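Local coordinates for protein putative glutathionylspermidine synthase (Methylobacillus flagellatus, PDB 3N6X) that is a putative glutathionylspermidine synthase, a circularly permuted ATP-grasp ligase that probably joins an acid to an amine at the expense of ATP, at residues 322-327 and 344-349; 364-369 and 406-411. One frame throughout, in Å; residues are numbered along the deposited sequence.

Contact 1: residues 322-327 and 344-349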
loop_
_atom_site.group_PDB
_atom_site.type_symbol
_atom_site.label_atom_id
_atom_site.label_comp_id
_atom_site.label_asym_id
_atom_site.label_seq_id
_atom_site.Cartn_x
_atom_site.Cartn_y
_atom_site.Cartn_z
ATOM N N ASP A 322 -1.911 -8.285 14.407
ATOM C CA ASP A 322 -1.204 -9.037 15.447
ATOM C C ASP A 322 0.167 -9.563 15.016
ATOM O O ASP A 322 0.981 -9.924 15.875
ATOM C CB ASP A 322 -2.071 -10.173 15.999
ATOM C CG ASP A 322 -3.263 -9.700 16.817
ATOM O OD1 ASP A 322 -3.142 -8.646 17.501
ATOM O OD2 ASP A 322 -4.298 -10.388 16.801
ATOM N N THR A 323 0.429 -9.630 13.700
ATOM C CA THR A 323 1.725 -10.128 13.210
ATOM C C THR A 323 2.697 -8.976 12.988
ATOM O O THR A 323 3.901 -9.161 13.113
ATOM C CB THR A 323 1.534 -10.984 11.958
ATOM O OG1 THR A 323 0.528 -11.953 12.217
ATOM C CG2 THR A 323 2.798 -11.692 11.541
ATOM N N TYR A 324 2.159 -7.784 12.675
ATOM C CA TYR A 324 2.907 -6.558 12.399
ATOM C C TYR A 324 4.047 -6.317 13.395
ATOM O O TYR A 324 5.141 -5.894 13.001
ATOM C CB TYR A 324 1.935 -5.345 12.375
ATOM C CG TYR A 324 2.628 -3.997 12.364
ATOM C CD1 TYR A 324 3.139 -3.459 11.182
ATOM C CD2 TYR A 324 2.773 -3.257 13.535
ATOM C CE1 TYR A 324 3.770 -2.214 11.167
ATOM C CE2 TYR A 324 3.421 -2.020 13.536
ATOM C CZ TYR A 324 3.906 -1.496 12.350
ATOM O OH TYR A 324 4.553 -0.287 12.360
ATOM N N ILE A 325 3.802 -6.606 14.676
ATOM C CA ILE A 325 4.773 -6.341 15.731
ATOM C C ILE A 325 6.024 -7.234 15.671
ATOM O O ILE A 325 7.048 -6.886 16.260
ATOM C CB ILE A 325 4.085 -6.321 17.122
ATOM C CG1 ILE A 325 3.527 -7.716 17.494
ATOM C CG2 ILE A 325 2.966 -5.221 17.167
ATOM C CD1 ILE A 325 3.135 -7.877 18.979
ATOM N N TYR A 326 5.957 -8.362 14.932
ATOM C CA TYR A 326 7.085 -9.303 14.818
ATOM C C TYR A 326 7.972 -9.064 13.603
ATOM O O TYR A 326 8.995 -9.729 13.460
ATOM C CB TYR A 326 6.576 -10.757 14.834
ATOM C CG TYR A 326 5.758 -11.075 16.066
ATOM C CD1 TYR A 326 6.350 -11.134 17.326
ATOM C CD2 TYR A 326 4.382 -11.275 15.982
ATOM C CE1 TYR A 326 5.592 -11.382 18.471
ATOM C CE2 TYR A 326 3.617 -11.536 17.116
ATOM C CZ TYR A 326 4.222 -11.564 18.362
ATOM O OH TYR A 326 3.471 -11.817 19.476
ATOM N N VAL A 327 7.589 -8.125 12.725
ATOM C CA VAL A 327 8.328 -7.863 11.486
ATOM C C VAL A 327 9.818 -7.531 11.713
ATOM O O VAL A 327 10.656 -8.214 11.127
ATOM C CB VAL A 327 7.592 -6.900 10.504
ATOM C CG1 VAL A 327 8.405 -6.702 9.225
ATOM C CG2 VAL A 327 6.213 -7.442 10.168
ATOM N N VAL A 344 6.300 1.149 14.179
ATOM C CA VAL A 344 5.757 2.117 15.122
ATOM C C VAL A 344 5.284 1.298 16.341
ATOM O O VAL A 344 4.631 0.276 16.134
ATOM C CB VAL A 344 4.579 2.919 14.472
ATOM C CG1 VAL A 344 3.922 3.868 15.475
ATOM C CG2 VAL A 344 5.051 3.682 13.247
ATOM N N PRO A 345 5.616 1.680 17.612
ATOM C CA PRO A 345 5.073 0.921 18.760
ATOM C C PRO A 345 3.550 0.875 18.660
ATOM O O PRO A 345 2.916 1.909 18.404
ATOM C CB PRO A 345 5.558 1.718 19.978
ATOM C CG PRO A 345 6.732 2.500 19.477
ATOM C CD PRO A 345 6.402 2.845 18.065
ATOM N N THR A 346 2.989 -0.334 18.646
ATOM C CA THR A 346 1.558 -0.497 18.414
ATOM C C THR A 346 0.920 -1.320 19.489
ATOM O O THR A 346 1.411 -2.398 19.821
ATOM C CB THR A 346 1.294 -1.065 17.006
ATOM O OG1 THR A 346 2.051 -0.320 16.068
ATOM C CG2 THR A 346 -0.183 -1.006 16.613
ATOM N N TYR A 347 -0.181 -0.813 20.041
ATOM C CA TYR A 347 -0.937 -1.493 21.085
ATOM C C TYR A 347 -2.109 -2.204 20.463
ATOM O O TYR A 347 -2.799 -1.613 19.647
ATOM C CB TYR A 347 -1.438 -0.471 22.125
ATOM C CG TYR A 347 -0.322 0.284 22.813
ATOM C CD1 TYR A 347 0.309 -0.239 23.940
ATOM C CD2 TYR A 347 0.097 1.529 22.349
ATOM C CE1 TYR A 347 1.311 0.469 24.601
ATOM C CE2 TYR A 347 1.110 2.238 22.994
ATOM C CZ TYR A 347 1.731 1.692 24.106
ATOM O OH TYR A 347 2.778 2.350 24.713
ATOM N N GLN A 348 -2.325 -3.479 20.807
ATOM C CA GLN A 348 -3.491 -4.223 20.304
ATOM C C GLN A 348 -4.527 -4.289 21.424
ATOM O O GLN A 348 -4.317 -4.989 22.413
ATOM C CB GLN A 348 -3.104 -5.639 19.825
ATOM C CG GLN A 348 -2.226 -5.662 18.554
ATOM C CD GLN A 348 -0.785 -5.321 18.872
ATOM O OE1 GLN A 348 -0.169 -5.899 19.779
ATOM N NE2 GLN A 348 -0.248 -4.305 18.201
ATOM N N LEU A 349 -5.618 -3.505 21.298
ATOM C CA LEU A 349 -6.657 -3.397 22.340
ATOM C C LEU A 349 -7.411 -4.694 22.595
ATOM O O LEU A 349 -8.117 -4.801 23.587
ATOM C CB LEU A 349 -7.606 -2.205 22.083
ATOM C CG LEU A 349 -7.029 -0.821 22.438
ATOM C CD1 LEU A 349 -5.977 -0.371 21.433
ATOM C CD2 LEU A 349 -8.096 0.195 22.511
#
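Tyr324 reaches across from 322-327 and takes the backbone N-H of Val344 on its phenol oxygen: Val344 N to Tyr324 OH measures 2.9 Å and is almost straight, at 171°. CG is anti to the backbone N (chi1 169°), which turns the ring toward 344-349. Val344 O lies at the ring edge, close to the ring plane, while the Thr346 side chain runs roughly perpendicular to that of Tyr324, its OG1 approaching the ring obliquely, 3.3 Å from Tyr324 CE2. Next along, the CG2 branch of Ile325 packs against the amide end of Gln348, 3.5 Å from NE2. Asp322 and Gln348 run antiparallel alongside one another, carboxylate and amide planes nearly perpendicular, with Asp322 OD1 3.3 Å from Gln348 CG.

Behind these touches, Thr346 OG1 donates to Val344 O over 2.6 Å, coming from above the carbonyl plane. A bend at chi2 (78°) folds CD of Gln348 back, and NE2 then makes a weak bond to Thr346 O. Farther out, Tyr324 OH also bonds Val159 O on strand 157-163, Asn343 ND2 bonds Tyr324 O, and Lys351 NZ holds Gln348 OE1. A tyrosine on the helix-like turn leading into helix 327-335 thus pins the connection between two beta sheets of this ATP-grasp fold.

Contact 2: residues 364-369 and 406-411; sequences ELVVKE and QPTLAL
In both Lys368 and Gln406 the first torsion sets CG anti to the carbonyl carbon (chi1 -44° and -71°), and the extended chains beyond carry NZ and OE1 together. The side chains cross obliquely, and Lys368 NZ donates to Gln406 OE1 over 2.9 Å, approaching from above the plane of the amide carbonyl. Gln406 NE2 has a partner of its own in segment 344-349, so both ends of the amide are engaged and its rotation is probably well defined.

The backbones hold the same neighbourhood together. Val366 and Gln406 form an antiparallel hydrogen-bonded pair: Val366 N gives to Gln406 O at 2.8 Å, and Gln406 N returns a bond to Val366 O at 2.9 Å. At the adjoining non-hydrogen-bonded pair, Leu365 with Pro407, the side chains diverge, although Leu365 CD2 still comes within 3.8 Å of Pro407 CA.

Past Pro407 the second strand ends, and Thr408 crosses Val366 at about a right angle, placing OG1 3.2 Å from Val366 CG2. The same hydroxyl makes a weak, long bond to Glu364 O. A water does more there: it donates to Glu364 O at 2.6 Å and accepts from Thr408 N, linking the two segments just beyond the last paired residues.

Leu365 and Val367 rest on Val358 of helix 352-360. With 365-369 and 403-407 as the two central strands, this is the middle of a four-stranded antiparallel sheet backed by helices. Strand 365-369 runs into a glycine-rich loop that is partly disordered, consistent with the small ATP-grasp subdomain whose equivalent strand and loop help enclose the nucleotide in relatives.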
loop_
_atom_site.group_PDB
_atom_site.type_symbol
_atom_site.label_atom_id
_atom_site.label_comp_id
_atom_site.label_asym_id
_atom_site.label_seq_id
_atom_site.Cartn_x
_atom_site.Cartn_y
_atom_site.Cartn_z
ATOM N N GLU A 364 -2.927 10.940 24.867
ATOM C CA GLU A 364 -1.555 11.010 24.350
ATOM C C GLU A 364 -1.367 10.124 23.120
ATOM O O GLU A 364 -0.294 10.139 22.505
ATOM C CB GLU A 364 -0.559 10.577 25.438
ATOM C CG GLU A 364 -0.470 11.522 26.619
ATOM C CD GLU A 364 0.110 10.874 27.861
ATOM O OE1 GLU A 364 1.320 10.548 27.854
ATOM O OE2 GLU A 364 -0.654 10.668 28.834
ATOM N N LEU A 365 -2.397 9.344 22.766
ATOM C CA LEU A 365 -2.293 8.338 21.714
ATOM C C LEU A 365 -3.223 8.568 20.554
ATOM O O LEU A 365 -4.122 9.411 20.624
ATOM C CB LEU A 365 -2.547 6.927 22.305
ATOM C CG LEU A 365 -1.679 6.512 23.487
ATOM C CD1 LEU A 365 -2.268 5.311 24.186
ATOM C CD2 LEU A 365 -0.247 6.233 23.054
ATOM N N VAL A 366 -3.022 7.775 19.480
ATOM C CA VAL A 366 -3.859 7.751 18.290
ATOM C C VAL A 366 -4.500 6.378 18.241
ATOM O O VAL A 366 -3.790 5.371 18.222
ATOM C CB VAL A 366 -3.037 8.039 16.992
ATOM C CG1 VAL A 366 -3.875 7.778 15.741
ATOM C CG2 VAL A 366 -2.497 9.463 16.993
ATOM N N VAL A 367 -5.829 6.323 18.261
ATOM C CA VAL A 367 -6.537 5.042 18.246
ATOM C C VAL A 367 -7.261 4.879 16.937
ATOM O O VAL A 367 -7.867 5.829 16.462
ATOM C CB VAL A 367 -7.480 4.871 19.477
ATOM C CG1 VAL A 367 -8.027 3.452 19.557
ATOM C CG2 VAL A 367 -6.765 5.248 20.769
ATOM N N LYS A 368 -7.139 3.701 16.308
ATOM C CA LYS A 368 -7.756 3.432 15.012
ATOM C C LYS A 368 -8.490 2.121 15.059
ATOM O O LYS A 368 -8.023 1.189 15.709
ATOM C CB LYS A 368 -6.685 3.333 13.896
ATOM C CG LYS A 368 -5.590 4.385 13.899
ATOM C CD LYS A 368 -4.406 3.890 13.067
ATOM C CE LYS A 368 -3.332 4.929 12.915
ATOM N NZ LYS A 368 -2.157 4.388 12.186
ATOM N N GLU A 369 -9.576 1.995 14.278
ATOM C CA GLU A 369 -10.250 0.710 14.159
ATOM C C GLU A 369 -9.597 -0.145 13.082
ATOM O O GLU A 369 -9.028 0.390 12.133
ATOM C CB GLU A 369 -11.775 0.840 13.950
ATOM C CG GLU A 369 -12.238 2.115 13.276
ATOM C CD GLU A 369 -13.744 2.228 13.127
ATOM O OE1 GLU A 369 -14.453 2.165 14.159
ATOM O OE2 GLU A 369 -14.213 2.428 11.982
ATOM N N GLN A 406 -1.412 3.800 18.663
ATOM C CA GLN A 406 -0.004 4.118 18.470
ATOM C C GLN A 406 0.285 5.466 19.112
ATOM O O GLN A 406 -0.627 6.287 19.241
ATOM C CB GLN A 406 0.327 4.173 16.964
ATOM C CG GLN A 406 0.314 2.807 16.262
ATOM C CD GLN A 406 0.300 2.929 14.759
ATOM O OE1 GLN A 406 -0.150 3.932 14.194
ATOM N NE2 GLN A 406 0.730 1.876 14.073
ATOM N N PRO A 407 1.545 5.752 19.500
ATOM C CA PRO A 407 1.848 7.100 19.999
ATOM C C PRO A 407 1.649 8.135 18.887
ATOM O O PRO A 407 1.791 7.793 17.712
ATOM C CB PRO A 407 3.315 6.998 20.417
ATOM C CG PRO A 407 3.872 5.899 19.581
ATOM C CD PRO A 407 2.763 4.921 19.399
ATOM N N THR A 408 1.249 9.373 19.241
ATOM C CA THR A 408 1.052 10.437 18.241
ATOM C C THR A 408 2.413 10.867 17.703
ATOM O O THR A 408 3.254 11.356 18.462
ATOM C CB THR A 408 0.208 11.603 18.815
ATOM O OG1 THR A 408 -1.024 11.077 19.323
ATOM C CG2 THR A 408 -0.092 12.686 17.767
ATOM N N LEU A 409 2.666 10.570 16.420
ATOM C CA LEU A 409 3.958 10.821 15.785
ATOM C C LEU A 409 4.034 12.215 15.194
ATOM O O LEU A 409 3.023 12.730 14.700
ATOM C CB LEU A 409 4.222 9.777 14.678
ATOM C CG LEU A 409 4.369 8.317 15.111
ATOM C CD1 LEU A 409 4.251 7.392 13.920
ATOM C CD2 LEU A 409 5.689 8.079 15.823
ATOM N N ALA A 410 5.252 12.801 15.176
ATOM C CA ALA A 410 5.497 14.108 14.559
ATOM C C ALA A 410 5.494 13.967 13.013
ATOM O O ALA A 410 6.542 14.106 12.364
ATOM C CB ALA A 410 6.829 14.673 15.046
ATOM N N LEU A 411 4.301 13.643 12.441
ATOM C CA LEU A 411 4.082 13.410 11.005
ATOM C C LEU A 411 4.581 14.581 10.161
ATOM O O LEU A 411 4.182 15.717 10.400
ATOM C CB LEU A 411 2.574 13.130 10.727
ATOM C CG LEU A 411 2.202 12.671 9.299
ATOM C CD1 LEU A 411 3.154 11.642 8.801
ATOM C CD2 LEU A 411 0.788 12.128 9.240
HETATM O O HOH W 1 2.242 9.633 22.244
#

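The two contacts lie about 13 Å apart between centres, and both segments of contact 1 precede those of contact 2 in the chain. One antiparallel sheet joins them, ordered 347-348, 403-407, 365-369, 378-380. Contact 1 ties the outermost strand 347-348 and its approach to the body of the protein, whereas contact 2 pairs the two inner strands. They touch directly: Thr346 OG1 and Gln406 NE2 are 3.2 Å apart, a probable hydrogen bond, and Pro345 O packs on Pro407 CD. Contact 1, through the segment that follows strand 342-343, connects the small four-stranded sheet to the larger nine-stranded one within the ATP-grasp region, while contact 2 supplies the small sheet's interior pairing.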